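Long-range contacts in superkiller protein 7 (Saccharomyces cerevisiae, PDB 4ZKE), which binds GTP through a domain resembling those of translational GTPases and probably links the Ski complex to the cytoplasmic exosome in mRNA decay: residues A30-L35 against I107-S112; C138-W143 against D182-D187; I175-K180 against Q214-S219. All coordinates share one frame; numbering follows the deposited sequence.

Interaction 1: residues A30-L35 against I107-S112; sequences AGKSTL and IDTPGS. With MG (magnesium ion), chain B; GTP (guanosine-5'-triphosphate), chain C.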
loop_
_atom_site.group_PDB
_atom_site.type_symbol
_atom_site.label_atom_id
_atom_site.label_comp_id
_atom_site.label_asym_id
_atom_site.label_seq_id
_atom_site.Cartn_x
_atom_site.Cartn_y
_atom_site.Cartn_z
ATOM N N ALA A 30 5.073 16.705 4.171
ATOM C CA ALA A 30 3.730 16.804 4.741
ATOM C C ALA A 30 3.724 16.481 6.236
ATOM O O ALA A 30 2.926 17.038 6.994
ATOM C CB ALA A 30 2.775 15.882 4.000
ATOM N N GLY A 31 4.613 15.580 6.650
ATOM C CA GLY A 31 4.738 15.196 8.046
ATOM C C GLY A 31 4.244 13.787 8.316
ATOM O O GLY A 31 3.942 13.437 9.456
ATOM N N LYS A 32 4.168 12.973 7.268
ATOM C CA LYS A 32 3.672 11.607 7.391
ATOM C C LYS A 32 4.538 10.760 8.321
ATOM O O LYS A 32 4.034 10.132 9.251
ATOM C CB LYS A 32 3.597 10.950 6.013
ATOM C CG LYS A 32 2.715 11.698 5.033
ATOM C CD LYS A 32 2.585 10.965 3.714
ATOM C CE LYS A 32 3.887 10.936 2.934
ATOM N NZ LYS A 32 4.331 12.293 2.528
ATOM N N SER A 33 5.843 10.742 8.068
ATOM C CA SER A 33 6.756 9.937 8.868
ATOM C C SER A 33 6.804 10.431 10.313
ATOM O O SER A 33 6.733 9.638 11.250
ATOM C CB SER A 33 8.157 9.952 8.254
ATOM O OG SER A 33 8.158 9.339 6.973
ATOM N N THR A 34 6.917 11.743 10.486
ATOM C CA THR A 34 6.905 12.344 11.815
ATOM C C THR A 34 5.650 11.948 12.590
ATOM O O THR A 34 5.735 11.395 13.686
ATOM C CB THR A 34 6.983 13.883 11.730
ATOM O OG1 THR A 34 8.214 14.263 11.102
ATOM C CG2 THR A 34 6.905 14.520 13.118
ATOM N N LEU A 35 4.490 12.233 12.005
ATOM C CA LEU A 35 3.213 11.984 12.662
ATOM C C LEU A 35 3.072 10.521 13.037
ATOM O O LEU A 35 2.630 10.177 14.134
ATOM C CB LEU A 35 2.056 12.401 11.753
ATOM C CG LEU A 35 0.648 12.256 12.337
ATOM C CD1 LEU A 35 -0.231 13.410 11.870
ATOM C CD2 LEU A 35 0.024 10.923 11.944
ATOM N N ILE A 107 0.835 2.057 7.294
ATOM C CA ILE A 107 1.749 2.058 6.154
ATOM C C ILE A 107 2.193 3.468 5.767
ATOM O O ILE A 107 1.377 4.329 5.427
ATOM C CB ILE A 107 1.115 1.372 4.927
ATOM C CG1 ILE A 107 0.774 -0.084 5.265
ATOM C CG2 ILE A 107 2.069 1.426 3.730
ATOM C CD1 ILE A 107 0.041 -0.828 4.176
ATOM N N ASP A 108 3.505 3.682 5.821
ATOM C CA ASP A 108 4.114 4.944 5.419
ATOM C C ASP A 108 4.504 4.866 3.951
ATOM O O ASP A 108 4.878 3.802 3.463
ATOM C CB ASP A 108 5.340 5.249 6.287
ATOM C CG ASP A 108 5.873 6.659 6.086
ATOM O OD1 ASP A 108 5.128 7.524 5.574
ATOM O OD2 ASP A 108 7.041 6.907 6.457
ATOM N N THR A 109 4.400 5.985 3.244
ATOM C CA THR A 109 4.776 6.027 1.836
ATOM C C THR A 109 5.547 7.302 1.539
ATOM O O THR A 109 5.342 8.321 2.200
ATOM C CB THR A 109 3.548 5.951 0.905
ATOM O OG1 THR A 109 2.770 7.147 1.026
ATOM C CG2 THR A 109 2.686 4.746 1.241
ATOM N N PRO A 110 6.447 7.252 0.546
ATOM C CA PRO A 110 7.227 8.444 0.209
ATOM C C PRO A 110 6.401 9.465 -0.563
ATOM O O PRO A 110 5.548 9.078 -1.362
ATOM C CB PRO A 110 8.363 7.884 -0.648
ATOM C CG PRO A 110 7.789 6.673 -1.281
ATOM C CD PRO A 110 6.810 6.097 -0.295
ATOM N N GLY A 111 6.657 10.745 -0.316
ATOM C CA GLY A 111 5.957 11.825 -0.989
ATOM C C GLY A 111 6.747 12.463 -2.121
ATOM O O GLY A 111 6.157 12.959 -3.081
ATOM N N SER A 112 8.074 12.468 -2.008
ATOM C CA SER A 112 8.925 13.022 -3.060
ATOM C C SER A 112 8.637 12.297 -4.366
ATOM O O SER A 112 8.695 11.068 -4.429
ATOM C CB SER A 112 10.406 12.909 -2.695
ATOM O OG SER A 112 10.784 11.561 -2.487
HETATM MG MG MG B . 8.382 10.335 5.157
HETATM P PG GTP C . 8.318 12.576 2.842
HETATM O O1G GTP C . 8.859 11.325 3.488
HETATM O O2G GTP C . 9.374 13.143 1.924
HETATM O O3G GTP C . 7.070 12.283 2.044
HETATM O O3B GTP C . 7.993 13.672 3.976
HETATM P PB GTP C . 6.921 13.360 5.131
HETATM O O1B GTP C . 7.168 11.971 5.675
HETATM O O2B GTP C . 5.504 13.489 4.624
HETATM O O3A GTP C . 7.193 14.454 6.284
HETATM P PA GTP C . 8.404 14.398 7.349
HETATM O O1A GTP C . 7.999 13.522 8.504
HETATM O O2A GTP C . 9.709 13.946 6.738
HETATM O "O5'" GTP C . 8.525 15.921 7.859
HETATM C "C5'" GTP C . 8.918 16.977 7.007
HETATM C "C4'" GTP C . 9.424 18.127 7.871
HETATM O "O4'" GTP C . 8.314 18.722 8.513
HETATM C "C3'" GTP C . 10.380 17.667 8.957
HETATM O "O3'" GTP C . 11.492 18.528 9.006
HETATM C "C2'" GTP C . 9.598 17.771 10.247
HETATM O "O2'" GTP C . 10.416 18.200 11.310
HETATM C "C1'" GTP C . 8.501 18.772 9.915
HETATM N N9 GTP C . 7.229 18.443 10.574
HETATM C C8 GTP C . 6.508 17.283 10.474
HETATM N N7 GTP C . 5.393 17.410 11.232
HETATM C C5 GTP C . 5.387 18.639 11.797
HETATM C C6 GTP C . 4.497 19.289 12.649
HETATM O O6 GTP C . 3.467 18.737 13.036
HETATM N N1 GTP C . 4.783 20.570 13.067
HETATM C C2 GTP C . 5.933 21.200 12.641
HETATM N N2 GTP C . 6.207 22.436 13.042
HETATM N N3 GTP C . 6.807 20.552 11.799
HETATM C C4 GTP C . 6.539 19.295 11.388
HETATM O O HOH W 1 6.707 9.263 4.447
HETATM O O HOH W 2 10.040 11.233 6.174
#
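Two first torsions bring Ser33 and Asp108 together: OG of Ser33 stands opposite the carbonyl carbon, beside its own backbone N (chi1 -64°), while the carboxylate of Asp108 is swung anti to its amide nitrogen (chi1 -170°). Ser33 OG therefore donates to Asp108 OD2 over 2.7 Å, entering the syn lone pair on the side of OD1. With its proton so directed, Ser33 OG can turn a lone pair to the magnesium ion, 2.1 Å from OG. Asp108 does not bind the magnesium itself; it holds two of its ligands, Ser33 OG and water 1, which donates to OD1 of Asp108 at 2.6 Å and to the carbonyl O of Thr109 at 2.8 Å. The aspartate is thus a second-shell residue that orients first-shell ligands. GTP O1G and O1B, a second water and Ser85 complete the magnesium shell.

Lys32 makes the other half of the contact. The Lys32 chain bends at chi3 (-68°) and again at chi4, laying Lys32 CE 3.1 Å from Thr109 O and returning the ammonium to the phosphates, where Lys32 NZ donates to GTP O2B at 2.7 Å and to GTP O3G at 2.8 Å. Gly26 O takes a further bond from the same nitrogen. A side chain at Gly111 would collide with both Lys32 NZ and O3G. These features fit a P-loop (Walker A) lysine and serine facing the DxxG motif of a GTPase, here Asp108 to Gly111, the lysine bridging the beta- and gamma-phosphates and Gly111 N adding its weak bond at the gamma-phosphate.

In the fold, Gly31 sits at the N-cap position of helix 32-42, and Asp108 ends strand 102-108, which pairs with strand 18-25. Thr109 bonds through OG1 to Phe24 O of that strand and packs on helix 113-127, whereas helix 70-73 touches Ser33 and Asp108.

Interaction 2: residues C138-W143 against D182-D187; sequences CNYDSW and DLISWD. With GTP (guanosine-5'-triphosphate), chain C.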
loop_
_atom_site.group_PDB
_atom_site.type_symbol
_atom_site.label_atom_id
_atom_site.label_comp_id
_atom_site.label_asym_id
_atom_site.label_seq_id
_atom_site.Cartn_x
_atom_site.Cartn_y
_atom_site.Cartn_z
ATOM N N CYS A 138 -0.498 22.465 6.399
ATOM C CA CYS A 138 -1.344 23.649 6.454
ATOM C C CYS A 138 -0.570 24.921 6.784
ATOM O O CYS A 138 -1.164 25.983 6.968
ATOM C CB CYS A 138 -2.450 23.444 7.481
ATOM S SG CYS A 138 -3.599 22.143 7.053
ATOM N N ASN A 139 0.752 24.813 6.860
ATOM C CA ASN A 139 1.594 25.974 7.101
ATOM C C ASN A 139 1.379 27.013 6.008
ATOM O O ASN A 139 0.905 26.690 4.918
ATOM C CB ASN A 139 3.066 25.562 7.167
ATOM C CG ASN A 139 3.975 26.694 7.622
ATOM O OD1 ASN A 139 3.528 27.654 8.251
ATOM N ND2 ASN A 139 5.261 26.579 7.306
ATOM N N TYR A 140 1.716 28.262 6.308
ATOM C CA TYR A 140 1.524 29.345 5.355
ATOM C C TYR A 140 2.355 29.104 4.103
ATOM O O TYR A 140 3.476 28.600 4.179
ATOM C CB TYR A 140 1.889 30.687 5.990
ATOM C CG TYR A 140 1.050 31.017 7.203
ATOM C CD1 TYR A 140 -0.302 31.307 7.074
ATOM C CD2 TYR A 140 1.606 31.032 8.477
ATOM C CE1 TYR A 140 -1.079 31.606 8.176
ATOM C CE2 TYR A 140 0.836 31.332 9.588
ATOM C CZ TYR A 140 -0.507 31.616 9.429
ATOM O OH TYR A 140 -1.283 31.914 10.523
ATOM N N ASP A 141 1.764 29.429 2.955
ATOM C CA ASP A 141 2.417 29.354 1.645
ATOM C C ASP A 141 2.604 27.917 1.144
ATOM O O ASP A 141 2.614 27.684 -0.062
ATOM C CB ASP A 141 3.773 30.074 1.672
ATOM C CG ASP A 141 3.669 31.503 2.177
ATOM O OD1 ASP A 141 2.624 32.148 1.935
ATOM O OD2 ASP A 141 4.637 31.985 2.808
ATOM N N SER A 142 2.748 26.956 2.054
ATOM C CA SER A 142 2.926 25.559 1.660
ATOM C C SER A 142 1.663 25.025 0.987
ATOM O O SER A 142 1.723 24.400 -0.072
ATOM C CB SER A 142 3.282 24.696 2.871
ATOM O OG SER A 142 4.520 25.087 3.439
ATOM N N TRP A 143 0.518 25.287 1.610
ATOM C CA TRP A 143 -0.768 24.835 1.091
ATOM C C TRP A 143 -1.072 25.446 -0.275
ATOM O O TRP A 143 -1.558 24.763 -1.178
ATOM C CB TRP A 143 -1.879 25.182 2.086
ATOM C CG TRP A 143 -3.255 25.088 1.519
ATOM C CD1 TRP A 143 -4.096 26.125 1.238
ATOM C CD2 TRP A 143 -3.960 23.893 1.167
ATOM N NE1 TRP A 143 -5.281 25.649 0.734
ATOM C CE2 TRP A 143 -5.223 24.282 0.678
ATOM C CE3 TRP A 143 -3.645 22.532 1.217
ATOM C CZ2 TRP A 143 -6.171 23.358 0.242
ATOM C CZ3 TRP A 143 -4.587 21.617 0.781
ATOM C CH2 TRP A 143 -5.836 22.034 0.303
ATOM N N ASP A 182 0.378 23.659 14.404
ATOM C CA ASP A 182 1.182 24.461 15.325
ATOM C C ASP A 182 1.891 25.610 14.608
ATOM O O ASP A 182 2.075 26.684 15.179
ATOM C CB ASP A 182 2.213 23.583 16.039
ATOM C CG ASP A 182 3.159 22.895 15.077
ATOM O OD1 ASP A 182 2.676 22.176 14.177
ATOM O OD2 ASP A 182 4.386 23.075 15.216
ATOM N N LEU A 183 2.280 25.387 13.356
ATOM C CA LEU A 183 2.991 26.403 12.587
ATOM C C LEU A 183 2.077 27.545 12.152
ATOM O O LEU A 183 2.536 28.513 11.546
ATOM C CB LEU A 183 3.647 25.780 11.354
ATOM C CG LEU A 183 4.838 24.850 11.594
ATOM C CD1 LEU A 183 5.343 24.306 10.268
ATOM C CD2 LEU A 183 5.958 25.563 12.336
ATOM N N ILE A 184 0.786 27.420 12.443
ATOM C CA ILE A 184 -0.175 28.476 12.144
ATOM C C ILE A 184 -0.975 28.842 13.395
ATOM O O ILE A 184 -1.969 29.564 13.316
ATOM C CB ILE A 184 -1.142 28.063 11.008
ATOM C CG1 ILE A 184 -1.902 26.783 11.377
ATOM C CG2 ILE A 184 -0.370 27.865 9.711
ATOM C CD1 ILE A 184 -3.059 26.463 10.445
ATOM N N SER A 185 -0.528 28.339 14.542
ATOM C CA SER A 185 -1.166 28.627 15.826
ATOM C C SER A 185 -2.664 28.320 15.789
ATOM O O SER A 185 -3.470 29.028 16.397
ATOM C CB SER A 185 -0.931 30.089 16.219
ATOM O OG SER A 185 0.455 30.353 16.370
ATOM N N TRP A 186 -3.020 27.260 15.069
ATOM C CA TRP A 186 -4.407 26.821 14.942
ATOM C C TRP A 186 -5.304 27.949 14.431
ATOM O O TRP A 186 -6.396 28.179 14.948
ATOM C CB TRP A 186 -4.918 26.284 16.284
ATOM C CG TRP A 186 -4.299 24.964 16.669
ATOM C CD1 TRP A 186 -3.059 24.763 17.206
ATOM C CD2 TRP A 186 -4.894 23.667 16.542
ATOM N NE1 TRP A 186 -2.847 23.423 17.420
ATOM C CE2 TRP A 186 -3.959 22.729 17.023
ATOM C CE3 TRP A 186 -6.129 23.209 16.071
ATOM C CZ2 TRP A 186 -4.220 21.360 17.046
ATOM C CZ3 TRP A 186 -6.386 21.850 16.097
ATOM C CH2 TRP A 186 -5.436 20.942 16.580
ATOM N N ASP A 187 -4.814 28.646 13.410
ATOM C CA ASP A 187 -5.577 29.669 12.703
ATOM C C ASP A 187 -6.928 29.106 12.266
ATOM O O ASP A 187 -7.009 28.337 11.309
ATOM C CB ASP A 187 -4.771 30.165 11.498
ATOM C CG ASP A 187 -5.371 31.395 10.841
ATOM O OD1 ASP A 187 -6.610 31.551 10.841
ATOM O OD2 ASP A 187 -4.587 32.210 10.308
HETATM P PG GTP C . 8.318 12.576 2.842
HETATM O O1G GTP C . 8.859 11.325 3.488
HETATM O O2G GTP C . 9.374 13.143 1.924
HETATM O O3G GTP C . 7.070 12.283 2.044
HETATM O O3B GTP C . 7.993 13.672 3.976
HETATM P PB GTP C . 6.921 13.360 5.131
HETATM O O1B GTP C . 7.168 11.971 5.675
HETATM O O2B GTP C . 5.504 13.489 4.624
HETATM O O3A GTP C . 7.193 14.454 6.284
HETATM P PA GTP C . 8.404 14.398 7.349
HETATM O O1A GTP C . 7.999 13.522 8.504
HETATM O O2A GTP C . 9.709 13.946 6.738
HETATM O "O5'" GTP C . 8.525 15.921 7.859
HETATM C "C5'" GTP C . 8.918 16.977 7.007
HETATM C "C4'" GTP C . 9.424 18.127 7.871
HETATM O "O4'" GTP C . 8.314 18.722 8.513
HETATM C "C3'" GTP C . 10.380 17.667 8.957
HETATM O "O3'" GTP C . 11.492 18.528 9.006
HETATM C "C2'" GTP C . 9.598 17.771 10.247
HETATM O "O2'" GTP C . 10.416 18.200 11.310
HETATM C "C1'" GTP C . 8.501 18.772 9.915
HETATM N N9 GTP C . 7.229 18.443 10.574
HETATM C C8 GTP C . 6.508 17.283 10.474
HETATM N N7 GTP C . 5.393 17.410 11.232
HETATM C C5 GTP C . 5.387 18.639 11.797
HETATM C C6 GTP C . 4.497 19.289 12.649
HETATM O O6 GTP C . 3.467 18.737 13.036
HETATM N N1 GTP C . 4.783 20.570 13.067
HETATM C C2 GTP C . 5.933 21.200 12.641
HETATM N N2 GTP C . 6.207 22.436 13.042
HETATM N N3 GTP C . 6.807 20.552 11.799
HETATM C C4 GTP C . 6.539 19.295 11.388
#
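Ile184 sits over one face of the Tyr140 ring, its CG2 methyl 3.8 Å from the ring centroid and only 15° off the ring normal, which is a CH-pi contact displaced toward the rim. The chi1 of Ile184 (58°) places CG1 between the backbone N and the carbonyl carbon and turns CG2 out to the ring; the same methyl also lies 3.4 Å from the carbonyl O of Cys138. Asp187 meets the tyrosine differently, at the ring edge: its side chain crosses that of Tyr140 at about a right angle, with ring and carboxylate planes 66° apart. Tyr140 OH donates to OD2 of Asp187 over 3.3 Å, a weak bond. The stronger hold on this carboxylate is elsewhere, since OD1 caps the amide of Arg190 at the start of helix 188-204.

Asn139 and Leu183 run obliquely past one another, with OD1 of Asn139 3.6 Å from CB of Leu183 and ND2 of Asn139 3.7 Å from CD1 of Leu183. OD1 of Asn139 is also held within its own segment by a weak bond from Tyr140 N, which limits turning of the amide. Arg190 bonds the backbone of the 138-143 segment, NE to Cys138 O and NH2 to Asn139 O. Burial is uneven: Ile184 is enclosed, whereas Tyr140 and Leu183 stay on the solvent side.

Next to this packing, Asp182 receives the guanine edge through both carboxylate oxygens, OD1 from GTP N1 at 2.9 Å and OD2 from GTP N2 at 2.9 Å. That paired recognition is the hallmark of the NKxD motif of P-loop GTPases, matched here by Asn179, Lys180, Ala181 and Asp182; the contact thus joins the turn just after the guanine-specificity motif to the loop following strand 131-137.

Interaction 3: residues I175-K180 against Q214-S219; sequences IILLNK and QFIPCS. With GTP (guanosine-5'-triphosphate), chain C.
Ile176 and Ile216 lie at the heart of a parallel ladder between the two strands: Ile176 N donates to Gln214 O at 3.0 Å with an N-H...O angle of 172°, and Ile216 N returns to Ile176 O. Next, Leu178 N donates to Ile216 O, and Cys218 N to Leu178 O at 3.0 Å, both donors lying above the carbonyl planes. Asn179 OD1 accepts from Gly220 N and, weakly, from Lys180 N, while ND2 binds Ala30 O. Lys180 stretches across the guanine, CG 3.7 Å from GTP C6, and NZ donates to GTP O4' at 3.1 Å; Asn29 O and the Asp137 carboxylate also hold NZ. A leucine in place of Lys180 would probably leave Asp137 without its charge mate and the ribose O4' without its donor.

Ile176 CD1 sits over the centre of the Phe215 ring in a CH-pi contact, 4.2 Å from its centroid, with Leu178 CD2 at the ring edge. This face packs on helix 188-204 of the beta-alpha-beta unit; Ile175, Leu177 and Ile216 face helix 256-267. Strand 174-179 also pairs with strand 131-137, and strand 213-217 forms one edge of the sheet within this chain.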
loop_
_atom_site.group_PDB
_atom_site.type_symbol
_atom_site.label_atom_id
_atom_site.label_comp_id
_atom_site.label_asym_id
_atom_site.label_seq_id
_atom_site.Cartn_x
_atom_site.Cartn_y
_atom_site.Cartn_z
ATOM N N ILE A 175 -9.473 9.726 5.884
ATOM C CA ILE A 175 -9.218 10.714 6.926
ATOM C C ILE A 175 -8.229 11.729 6.377
ATOM O O ILE A 175 -7.132 11.365 5.959
ATOM C CB ILE A 175 -8.661 10.075 8.222
ATOM C CG1 ILE A 175 -9.727 9.195 8.880
ATOM C CG2 ILE A 175 -8.204 11.152 9.201
ATOM C CD1 ILE A 175 -9.223 8.386 10.066
ATOM N N ILE A 176 -8.623 12.997 6.365
ATOM C CA ILE A 176 -7.723 14.065 5.959
ATOM C C ILE A 176 -7.147 14.732 7.197
ATOM O O ILE A 176 -7.871 15.383 7.955
ATOM C CB ILE A 176 -8.424 15.124 5.084
ATOM C CG1 ILE A 176 -9.074 14.464 3.866
ATOM C CG2 ILE A 176 -7.429 16.190 4.640
ATOM C CD1 ILE A 176 -10.536 14.119 4.063
ATOM N N LEU A 177 -5.843 14.565 7.397
ATOM C CA LEU A 177 -5.159 15.175 8.529
ATOM C C LEU A 177 -4.610 16.537 8.134
ATOM O O LEU A 177 -3.686 16.646 7.330
ATOM C CB LEU A 177 -4.033 14.274 9.042
ATOM C CG LEU A 177 -4.464 12.971 9.721
ATOM C CD1 LEU A 177 -3.246 12.195 10.211
ATOM C CD2 LEU A 177 -5.424 13.233 10.873
ATOM N N LEU A 178 -5.218 17.573 8.699
ATOM C CA LEU A 178 -4.765 18.941 8.522
ATOM C C LEU A 178 -3.590 19.190 9.465
ATOM O O LEU A 178 -3.769 19.632 10.600
ATOM C CB LEU A 178 -5.920 19.908 8.785
ATOM C CG LEU A 178 -7.151 19.716 7.887
ATOM C CD1 LEU A 178 -8.204 20.768 8.193
ATOM C CD2 LEU A 178 -6.790 19.745 6.408
ATOM N N ASN A 179 -2.390 18.893 8.976
ATOM C CA ASN A 179 -1.203 18.778 9.821
ATOM C C ASN A 179 -0.422 20.087 9.971
ATOM O O ASN A 179 -0.671 21.062 9.255
ATOM C CB ASN A 179 -0.283 17.688 9.250
ATOM C CG ASN A 179 0.728 17.173 10.262
ATOM O OD1 ASN A 179 0.524 17.264 11.473
ATOM N ND2 ASN A 179 1.831 16.626 9.763
ATOM N N LYS A 180 0.523 20.087 10.911
ATOM C CA LYS A 180 1.366 21.245 11.202
ATOM C C LYS A 180 0.526 22.442 11.629
ATOM O O LYS A 180 0.855 23.587 11.316
ATOM C CB LYS A 180 2.228 21.617 9.992
ATOM C CG LYS A 180 3.041 20.468 9.429
ATOM C CD LYS A 180 4.280 20.970 8.707
ATOM C CE LYS A 180 4.935 19.874 7.898
ATOM N NZ LYS A 180 6.090 20.390 7.119
ATOM N N GLN A 214 -13.661 12.485 6.581
ATOM C CA GLN A 214 -13.705 13.449 7.675
ATOM C C GLN A 214 -12.366 14.169 7.816
ATOM O O GLN A 214 -11.322 13.631 7.447
ATOM C CB GLN A 214 -14.060 12.754 8.989
ATOM C CG GLN A 214 -13.020 11.747 9.444
ATOM C CD GLN A 214 -13.295 11.205 10.830
ATOM O OE1 GLN A 214 -13.318 9.993 11.042
ATOM N NE2 GLN A 214 -13.492 12.102 11.786
ATOM N N PHE A 215 -12.404 15.380 8.363
ATOM C CA PHE A 215 -11.202 16.173 8.576
ATOM C C PHE A 215 -10.806 16.156 10.043
ATOM O O PHE A 215 -11.666 16.152 10.922
ATOM C CB PHE A 215 -11.417 17.615 8.115
ATOM C CG PHE A 215 -11.629 17.754 6.637
ATOM C CD1 PHE A 215 -12.876 17.533 6.079
ATOM C CD2 PHE A 215 -10.581 18.116 5.807
ATOM C CE1 PHE A 215 -13.076 17.664 4.717
ATOM C CE2 PHE A 215 -10.772 18.249 4.445
ATOM C CZ PHE A 215 -12.021 18.023 3.898
ATOM N N ILE A 216 -9.500 16.143 10.296
ATOM C CA ILE A 216 -8.970 16.216 11.654
ATOM C C ILE A 216 -7.729 17.102 11.674
ATOM O O ILE A 216 -6.725 16.772 11.047
ATOM C CB ILE A 216 -8.602 14.824 12.211
ATOM C CG1 ILE A 216 -9.829 13.908 12.226
ATOM C CG2 ILE A 216 -8.008 14.947 13.620
ATOM C CD1 ILE A 216 -9.522 12.472 12.614
ATOM N N PRO A 217 -7.788 18.234 12.396
ATOM C CA PRO A 217 -6.579 19.047 12.545
ATOM C C PRO A 217 -5.622 18.424 13.549
ATOM O O PRO A 217 -6.071 17.795 14.506
ATOM C CB PRO A 217 -7.120 20.379 13.052
ATOM C CG PRO A 217 -8.312 19.991 13.856
ATOM C CD PRO A 217 -8.924 18.810 13.138
ATOM N N CYS A 218 -4.323 18.596 13.337
ATOM C CA CYS A 218 -3.346 18.005 14.238
ATOM C C CYS A 218 -1.945 18.561 14.041
ATOM O O CYS A 218 -1.682 19.318 13.107
ATOM C CB CYS A 218 -3.309 16.488 14.050
ATOM S SG CYS A 218 -2.788 15.983 12.394
ATOM N N SER A 219 -1.061 18.172 14.953
ATOM C CA SER A 219 0.370 18.402 14.823
ATOM C C SER A 219 1.101 17.098 15.117
ATOM O O SER A 219 1.142 16.646 16.261
ATOM C CB SER A 219 0.842 19.503 15.773
ATOM O OG SER A 219 2.236 19.715 15.647
HETATM P PG GTP C . 8.318 12.576 2.842
HETATM O O1G GTP C . 8.859 11.325 3.488
HETATM O O2G GTP C . 9.374 13.143 1.924
HETATM O O3G GTP C . 7.070 12.283 2.044
HETATM O O3B GTP C . 7.993 13.672 3.976
HETATM P PB GTP C . 6.921 13.360 5.131
HETATM O O1B GTP C . 7.168 11.971 5.675
HETATM O O2B GTP C . 5.504 13.489 4.624
HETATM O O3A GTP C . 7.193 14.454 6.284
HETATM P PA GTP C . 8.404 14.398 7.349
HETATM O O1A GTP C . 7.999 13.522 8.504
HETATM O O2A GTP C . 9.709 13.946 6.738
HETATM O "O5'" GTP C . 8.525 15.921 7.859
HETATM C "C5'" GTP C . 8.918 16.977 7.007
HETATM C "C4'" GTP C . 9.424 18.127 7.871
HETATM O "O4'" GTP C . 8.314 18.722 8.513
HETATM C "C3'" GTP C . 10.380 17.667 8.957
HETATM O "O3'" GTP C . 11.492 18.528 9.006
HETATM C "C2'" GTP C . 9.598 17.771 10.247
HETATM O "O2'" GTP C . 10.416 18.200 11.310
HETATM C "C1'" GTP C . 8.501 18.772 9.915
HETATM N N9 GTP C . 7.229 18.443 10.574
HETATM C C8 GTP C . 6.508 17.283 10.474
HETATM N N7 GTP C . 5.393 17.410 11.232
HETATM C C5 GTP C . 5.387 18.639 11.797
HETATM C C6 GTP C . 4.497 19.289 12.649
HETATM O O6 GTP C . 3.467 18.737 13.036
HETATM N N1 GTP C . 4.783 20.570 13.067
HETATM C C2 GTP C . 5.933 21.200 12.641
HETATM N N2 GTP C . 6.207 22.436 13.042
HETATM N N3 GTP C . 6.807 20.552 11.799
HETATM C C4 GTP C . 6.539 19.295 11.388
#

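From the N terminus, interaction 1 closes first, bringing the start of helix 32-42 back to the end of strand 102-108 before interaction 2 opens. Interactions 2 and 3 then cross, their segments alternating in the order 138-143, 175-180, 182-187, 214-219. The two also touch: Cys138 N lies 3.2 Å from Asn179 O, a probable hydrogen bond, and Trp186 packs on Pro217. Interaction 3 also meets interaction 1, where Leu35 CD1 rests 3.7 Å from Cys218 SG. Interactions 1 and 2 do not touch, but all three reach GTP: interaction 1 mainly at the phosphates, interaction 2 at the base, interaction 3 at base and ribose, so one sheet's strand ends and loops jointly frame the nucleotide.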